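Local coordinates for 2-aminomuconate 6-semialdehyde dehydrogenase (Burkholderia cenocepacia, PDB 4U3W), which probably catalyses the NAD(P)+-dependent oxidation of 2-aminomuconate 6-semialdehyde to 2-aminomuconate, as a tetrameric member of the aldehyde dehydrogenase family, at residues V53-A58 against H226-N231; G167-W172 against F236-P241. One frame throughout, in Å; residues are numbered along the deposited sequence.

Interaction 1: V53-A58 against H226-N231; sequences VCEADA and HGHGQN
A glutamate carboxylate grips a glycine-rich loop here, joining the small sheet that includes strand 49-54 to the loop after strand 222-224 of the Rossmann-like sheet of an aldehyde dehydrogenase. The two segments cross steeply, their touching parts 81° apart in direction, and contact is concentrated at E55, H226 and V53. H226 is covered most. Its CG lies anti to the carbonyl carbon, and V53 CG1, which is anti to its own backbone N, sits over one face of the H226 imidazole in a CH-pi contact, 4.2 Å from the ring centroid. The far nitrogen of the ring, NE2, is hydrogen-bonded to T206 OG1, which would help set its rotation. On the backbone, A56 N donates to H226 O at 2.8 Å, in the carbonyl plane. E55 has CG anti to the backbone N and bends at chi2, turning its carboxylate across the loop. Both carboxylate oxygens use their syn lone pairs, each for one N-H of H228. E55 OE2 accepts from H228 N at 3.0 Å and lies 3.3 Å from G227 CA. A CB on G227 would collide with E55 OE2 and, at its positive phi, also with the preceding carbonyl oxygen. G227 O accepts a hydrogen bond from K196 NZ. Carboxylate and imidazole planes are 33° apart, and the acid's charge would favour a proton on ND1. H228 ND1 donates in its ring plane to E55 OE1 at 2.8 Å, with an N-H...O angle of 151°.

Interaction 2: G167-W172 against F236-P241; sequences GIISPW and FLTRHP
This is an apolar helix-on-sheet contact inside the Rossmann-like domain, where the last turn of helix 233-238 lies against the C-terminal end of strand 153-169. The helix belongs to the connection from strand 222-224 to strand 245-249, and the latter runs parallel to 153-169. L237 has the largest share of the buried surface. With CG anti to the backbone N (chi1 179°), its branch points at the strand and its CD2 methyl does the touching. L237 CD2 lies 4.1 Å from G167 CA, where the strand has no side chain and the leucine can settle directly on the main chain. The same methyl, L237 CD2, reaches I169 CG1 at 4.1 Å, the two side chains sliding past each other in opposite directions. I169 holds CG1 anti to the carbonyl carbon (chi1 -69°), which sends its CD1 on to T238. There I169 CD1 meets T238 CG2 at 3.5 Å, crossing at about a right angle and closer than usual for two carbons. T238 turns its CG2 to this side while OG1 bonds to E235 O within the helix, so its polar end is spent locally. I168, alternating with these residues, points away from L237 and packs on K182 and V183 of helix 175-188, leaving the strand layered between two helices. No hydrogen bond crosses between the segments, so close fit of methyl groups and main chain, without polar pairing, holds the helix end on the strand.

In the fold
Helix 233-238 and the loop before it are shared: interaction 1 holds the loop, interaction 2 the helix end, with centres about 10 Å apart. Both contacts are buried, but interaction 2 lies deeper, its centre about 15 Å from the centre of the chain against about 20 Å for that of interaction 1. Their chemistry differs with their place: the outer contact ties the small sheet containing strand 49-54 to the Rossmann-like unit by pairing a carboxylate with a histidine ring and backbone N-H, plus a main-chain bond, whereas the inner one is aliphatic and stays within that unit. F236 packs between them, F236 CD2 3.5 Å from A58 N and F236 CZ 3.5 Å from N231 O.

Interaction 1: V53-A58 against H226-N231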
loop_
_atom_site.group_PDB
_atom_site.type_symbol
_atom_site.label_atom_id
_atom_site.label_comp_id
_atom_site.label_asym_id
_atom_site.label_seq_id
_atom_site.Cartn_x
_atom_site.Cartn_y
_atom_site.Cartn_z
ATOM N N VAL A 53 27.353 -34.977 17.600
ATOM C CA VAL A 53 27.041 -33.934 16.624
ATOM C C VAL A 53 28.343 -33.588 15.926
ATOM O O VAL A 53 29.369 -33.347 16.593
ATOM C CB VAL A 53 26.479 -32.669 17.309
ATOM C CG1 VAL A 53 25.906 -31.708 16.278
ATOM C CG2 VAL A 53 25.359 -33.028 18.353
ATOM N N CYS A 54 28.338 -33.565 14.602
ATOM C CA CYS A 54 29.553 -33.177 13.886
ATOM C C CYS A 54 29.843 -31.680 14.059
ATOM O O CYS A 54 28.934 -30.844 14.069
ATOM C CB CYS A 54 29.409 -33.519 12.388
ATOM S SG CYS A 54 29.311 -35.293 12.139
ATOM N N GLU A 55 31.107 -31.309 14.086
ATOM C CA GLU A 55 31.480 -29.895 14.240
ATOM C C GLU A 55 32.085 -29.308 12.964
ATOM O O GLU A 55 33.193 -29.752 12.535
ATOM C CB GLU A 55 32.500 -29.777 15.373
ATOM C CG GLU A 55 33.085 -28.384 15.573
ATOM C CD GLU A 55 32.124 -27.462 16.373
ATOM O OE1 GLU A 55 31.475 -27.912 17.348
ATOM O OE2 GLU A 55 31.992 -26.302 15.969
ATOM N N ALA A 56 31.456 -28.310 12.351
ATOM C CA ALA A 56 32.015 -27.799 11.062
ATOM C C ALA A 56 33.208 -26.825 11.251
ATOM O O ALA A 56 33.095 -25.823 11.975
ATOM C CB ALA A 56 30.920 -27.102 10.246
ATOM N N ASP A 57 34.351 -27.117 10.633
ATOM C CA ASP A 57 35.466 -26.179 10.711
ATOM C C ASP A 57 35.325 -25.145 9.583
ATOM O O ASP A 57 34.408 -25.234 8.737
ATOM C CB ASP A 57 36.832 -26.900 10.637
ATOM C CG ASP A 57 37.104 -27.585 9.273
ATOM O OD1 ASP A 57 36.606 -27.156 8.229
ATOM O OD2 ASP A 57 37.867 -28.569 9.250
ATOM N N ALA A 58 36.240 -24.182 9.549
ATOM C CA ALA A 58 36.119 -23.073 8.605
ATOM C C ALA A 58 36.155 -23.505 7.110
ATOM O O ALA A 58 35.518 -22.847 6.265
ATOM C CB ALA A 58 37.223 -22.043 8.882
ATOM N N HIS A 226 26.484 -27.868 11.505
ATOM C CA HIS A 226 26.443 -27.914 12.950
ATOM C C HIS A 226 27.719 -27.401 13.565
ATOM O O HIS A 226 28.829 -27.464 12.945
ATOM C CB HIS A 226 26.214 -29.324 13.468
ATOM C CG HIS A 226 24.820 -29.835 13.233
ATOM N ND1 HIS A 226 23.690 -29.279 13.836
ATOM C CD2 HIS A 226 24.361 -30.842 12.446
ATOM C CE1 HIS A 226 22.628 -29.963 13.480
ATOM N NE2 HIS A 226 22.997 -30.917 12.630
ATOM N N GLY A 227 27.576 -26.912 14.791
ATOM C CA GLY A 227 28.759 -26.519 15.531
ATOM C C GLY A 227 28.513 -25.452 16.544
ATOM O O GLY A 227 27.368 -25.060 16.769
ATOM N N HIS A 228 29.600 -24.972 17.129
ATOM C CA HIS A 228 29.528 -23.951 18.143
ATOM C C HIS A 228 29.524 -22.552 17.542
ATOM O O HIS A 228 29.376 -22.398 16.337
ATOM C CB HIS A 228 30.682 -24.164 19.164
ATOM C CG HIS A 228 30.412 -25.324 20.061
ATOM N ND1 HIS A 228 30.377 -26.624 19.588
ATOM C CD2 HIS A 228 30.094 -25.393 21.384
ATOM C CE1 HIS A 228 30.098 -27.448 20.590
ATOM N NE2 HIS A 228 29.894 -26.727 21.682
ATOM N N GLY A 229 29.621 -21.533 18.388
ATOM C CA GLY A 229 29.428 -20.149 17.943
ATOM C C GLY A 229 30.777 -19.445 17.881
ATOM O O GLY A 229 31.459 -19.477 16.878
ATOM N N GLN A 230 31.175 -18.805 18.970
ATOM C CA GLN A 230 32.436 -18.085 19.001
ATOM C C GLN A 230 33.644 -18.990 18.706
ATOM O O GLN A 230 33.733 -20.136 19.197
ATOM C CB GLN A 230 32.595 -17.423 20.360
ATOM C CG GLN A 230 33.884 -16.637 20.514
ATOM C CD GLN A 230 34.109 -16.111 21.919
ATOM O OE1 GLN A 230 33.208 -16.162 22.739
ATOM N NE2 GLN A 230 35.315 -15.598 22.198
ATOM N N ASN A 231 34.542 -18.475 17.865
ATOM C CA ASN A 231 35.691 -19.202 17.322
ATOM C C ASN A 231 35.354 -20.586 16.746
ATOM O O ASN A 231 36.165 -21.551 16.768
ATOM C CB ASN A 231 36.824 -19.382 18.358
ATOM C CG ASN A 231 37.455 -18.137 18.753
ATOM O OD1 ASN A 231 38.073 -17.417 17.940
ATOM N ND2 ASN A 231 37.543 -17.972 20.122
#

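Interaction 2: G167-W172 against F236-P241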
loop_
_atom_site.group_PDB
_atom_site.type_symbol
_atom_site.label_atom_id
_atom_site.label_comp_id
_atom_site.label_asym_id
_atom_site.label_seq_id
_atom_site.Cartn_x
_atom_site.Cartn_y
_atom_site.Cartn_z
ATOM N N GLY A 167 22.994 -16.254 5.593
ATOM C CA GLY A 167 23.536 -17.019 6.693
ATOM C C GLY A 167 22.595 -16.870 7.896
ATOM O O GLY A 167 22.246 -15.749 8.257
ATOM N N ILE A 168 22.188 -17.994 8.489
ATOM C CA ILE A 168 21.144 -18.008 9.542
ATOM C C ILE A 168 21.724 -18.655 10.792
ATOM O O ILE A 168 22.136 -19.822 10.764
ATOM C CB ILE A 168 19.884 -18.776 9.093
ATOM C CG1 ILE A 168 19.158 -18.021 7.928
ATOM C CG2 ILE A 168 18.902 -18.972 10.313
ATOM C CD1 ILE A 168 17.976 -18.784 7.348
ATOM N N ILE A 169 21.813 -17.891 11.872
ATOM C CA ILE A 169 22.324 -18.432 13.109
ATOM C C ILE A 169 21.183 -18.408 14.147
ATOM O O ILE A 169 20.695 -17.335 14.487
ATOM C CB ILE A 169 23.490 -17.646 13.595
ATOM C CG1 ILE A 169 24.685 -17.881 12.621
ATOM C CG2 ILE A 169 23.947 -18.126 14.956
ATOM C CD1 ILE A 169 25.680 -16.817 12.659
ATOM N N SER A 170 20.723 -19.562 14.599
ATOM C CA SER A 170 19.472 -19.540 15.385
ATOM C C SER A 170 19.687 -20.039 16.806
ATOM O O SER A 170 20.669 -20.756 17.095
ATOM C CB SER A 170 18.351 -20.337 14.658
ATOM O OG SER A 170 18.666 -21.685 14.607
ATOM N N PRO A 171 18.802 -19.599 17.727
ATOM C CA PRO A 171 18.997 -19.823 19.158
ATOM C C PRO A 171 18.473 -21.188 19.650
ATOM O O PRO A 171 17.790 -21.915 18.919
ATOM C CB PRO A 171 18.194 -18.662 19.796
ATOM C CG PRO A 171 17.035 -18.482 18.837
ATOM C CD PRO A 171 17.624 -18.709 17.460
ATOM N N TRP A 172 18.756 -21.514 20.910
ATOM C CA TRP A 172 18.338 -22.791 21.454
ATOM C C TRP A 172 16.950 -22.768 22.116
ATOM O O TRP A 172 16.427 -23.824 22.512
ATOM C CB TRP A 172 19.351 -23.298 22.497
ATOM C CG TRP A 172 19.829 -22.273 23.512
ATOM C CD1 TRP A 172 21.045 -21.642 23.516
ATOM C CD2 TRP A 172 19.140 -21.820 24.701
ATOM N NE1 TRP A 172 21.135 -20.792 24.599
ATOM C CE2 TRP A 172 19.987 -20.885 25.345
ATOM C CE3 TRP A 172 17.885 -22.113 25.279
ATOM C CZ2 TRP A 172 19.630 -20.241 26.545
ATOM C CZ3 TRP A 172 17.527 -21.471 26.479
ATOM C CH2 TRP A 172 18.387 -20.537 27.094
ATOM N N PHE A 236 32.597 -18.352 11.896
ATOM C CA PHE A 236 33.136 -18.521 10.539
ATOM C C PHE A 236 32.122 -18.080 9.483
ATOM O O PHE A 236 32.464 -17.478 8.455
ATOM C CB PHE A 236 33.510 -19.971 10.299
ATOM C CG PHE A 236 34.456 -20.545 11.343
ATOM C CD1 PHE A 236 35.259 -19.718 12.109
ATOM C CD2 PHE A 236 34.509 -21.906 11.548
ATOM C CE1 PHE A 236 36.097 -20.226 13.080
ATOM C CE2 PHE A 236 35.378 -22.453 12.511
ATOM C CZ PHE A 236 36.179 -21.603 13.294
ATOM N N LEU A 237 30.864 -18.429 9.729
ATOM C CA LEU A 237 29.777 -18.103 8.795
ATOM C C LEU A 237 29.632 -16.582 8.638
ATOM O O LEU A 237 29.519 -16.054 7.527
ATOM C CB LEU A 237 28.472 -18.747 9.299
ATOM C CG LEU A 237 27.261 -18.447 8.408
ATOM C CD1 LEU A 237 27.445 -18.836 6.904
ATOM C CD2 LEU A 237 26.114 -19.199 8.962
ATOM N N THR A 238 29.673 -15.860 9.748
ATOM C CA THR A 238 29.494 -14.409 9.713
ATOM C C THR A 238 30.624 -13.650 9.045
ATOM O O THR A 238 30.392 -12.558 8.527
ATOM C CB THR A 238 29.348 -13.851 11.134
ATOM O OG1 THR A 238 30.568 -14.069 11.838
ATOM C CG2 THR A 238 28.225 -14.549 11.892
ATOM N N ARG A 239 31.850 -14.206 9.088
ATOM C CA ARG A 239 32.983 -13.547 8.477
ATOM C C ARG A 239 33.171 -14.024 7.048
ATOM O O ARG A 239 34.126 -13.603 6.359
ATOM C CB ARG A 239 34.255 -13.806 9.293
ATOM C CG ARG A 239 34.193 -13.220 10.699
ATOM C CD ARG A 239 35.522 -13.415 11.424
ATOM N NE ARG A 239 36.105 -14.687 10.999
ATOM C CZ ARG A 239 36.806 -15.499 11.773
ATOM N NH1 ARG A 239 37.048 -15.170 13.033
ATOM N NH2 ARG A 239 37.275 -16.638 11.279
ATOM N N HIS A 240 32.293 -14.894 6.555
ATOM C CA HIS A 240 32.570 -15.380 5.194
ATOM C C HIS A 240 32.339 -14.287 4.128
ATOM O O HIS A 240 31.304 -13.630 4.100
ATOM C CB HIS A 240 31.730 -16.580 4.843
ATOM C CG HIS A 240 32.280 -17.334 3.685
ATOM N ND1 HIS A 240 32.178 -16.880 2.380
ATOM C CD2 HIS A 240 32.990 -18.486 3.633
ATOM C CE1 HIS A 240 32.757 -17.749 1.571
ATOM N NE2 HIS A 240 33.291 -18.714 2.308
ATOM N N PRO A 241 33.315 -14.077 3.248
ATOM C CA PRO A 241 33.109 -12.937 2.355
ATOM C C PRO A 241 32.048 -13.166 1.262
ATOM O O PRO A 241 31.699 -12.217 0.584
ATOM C CB PRO A 241 34.494 -12.713 1.745
ATOM C CG PRO A 241 35.199 -14.023 1.884
ATOM C CD PRO A 241 34.617 -14.746 3.044
#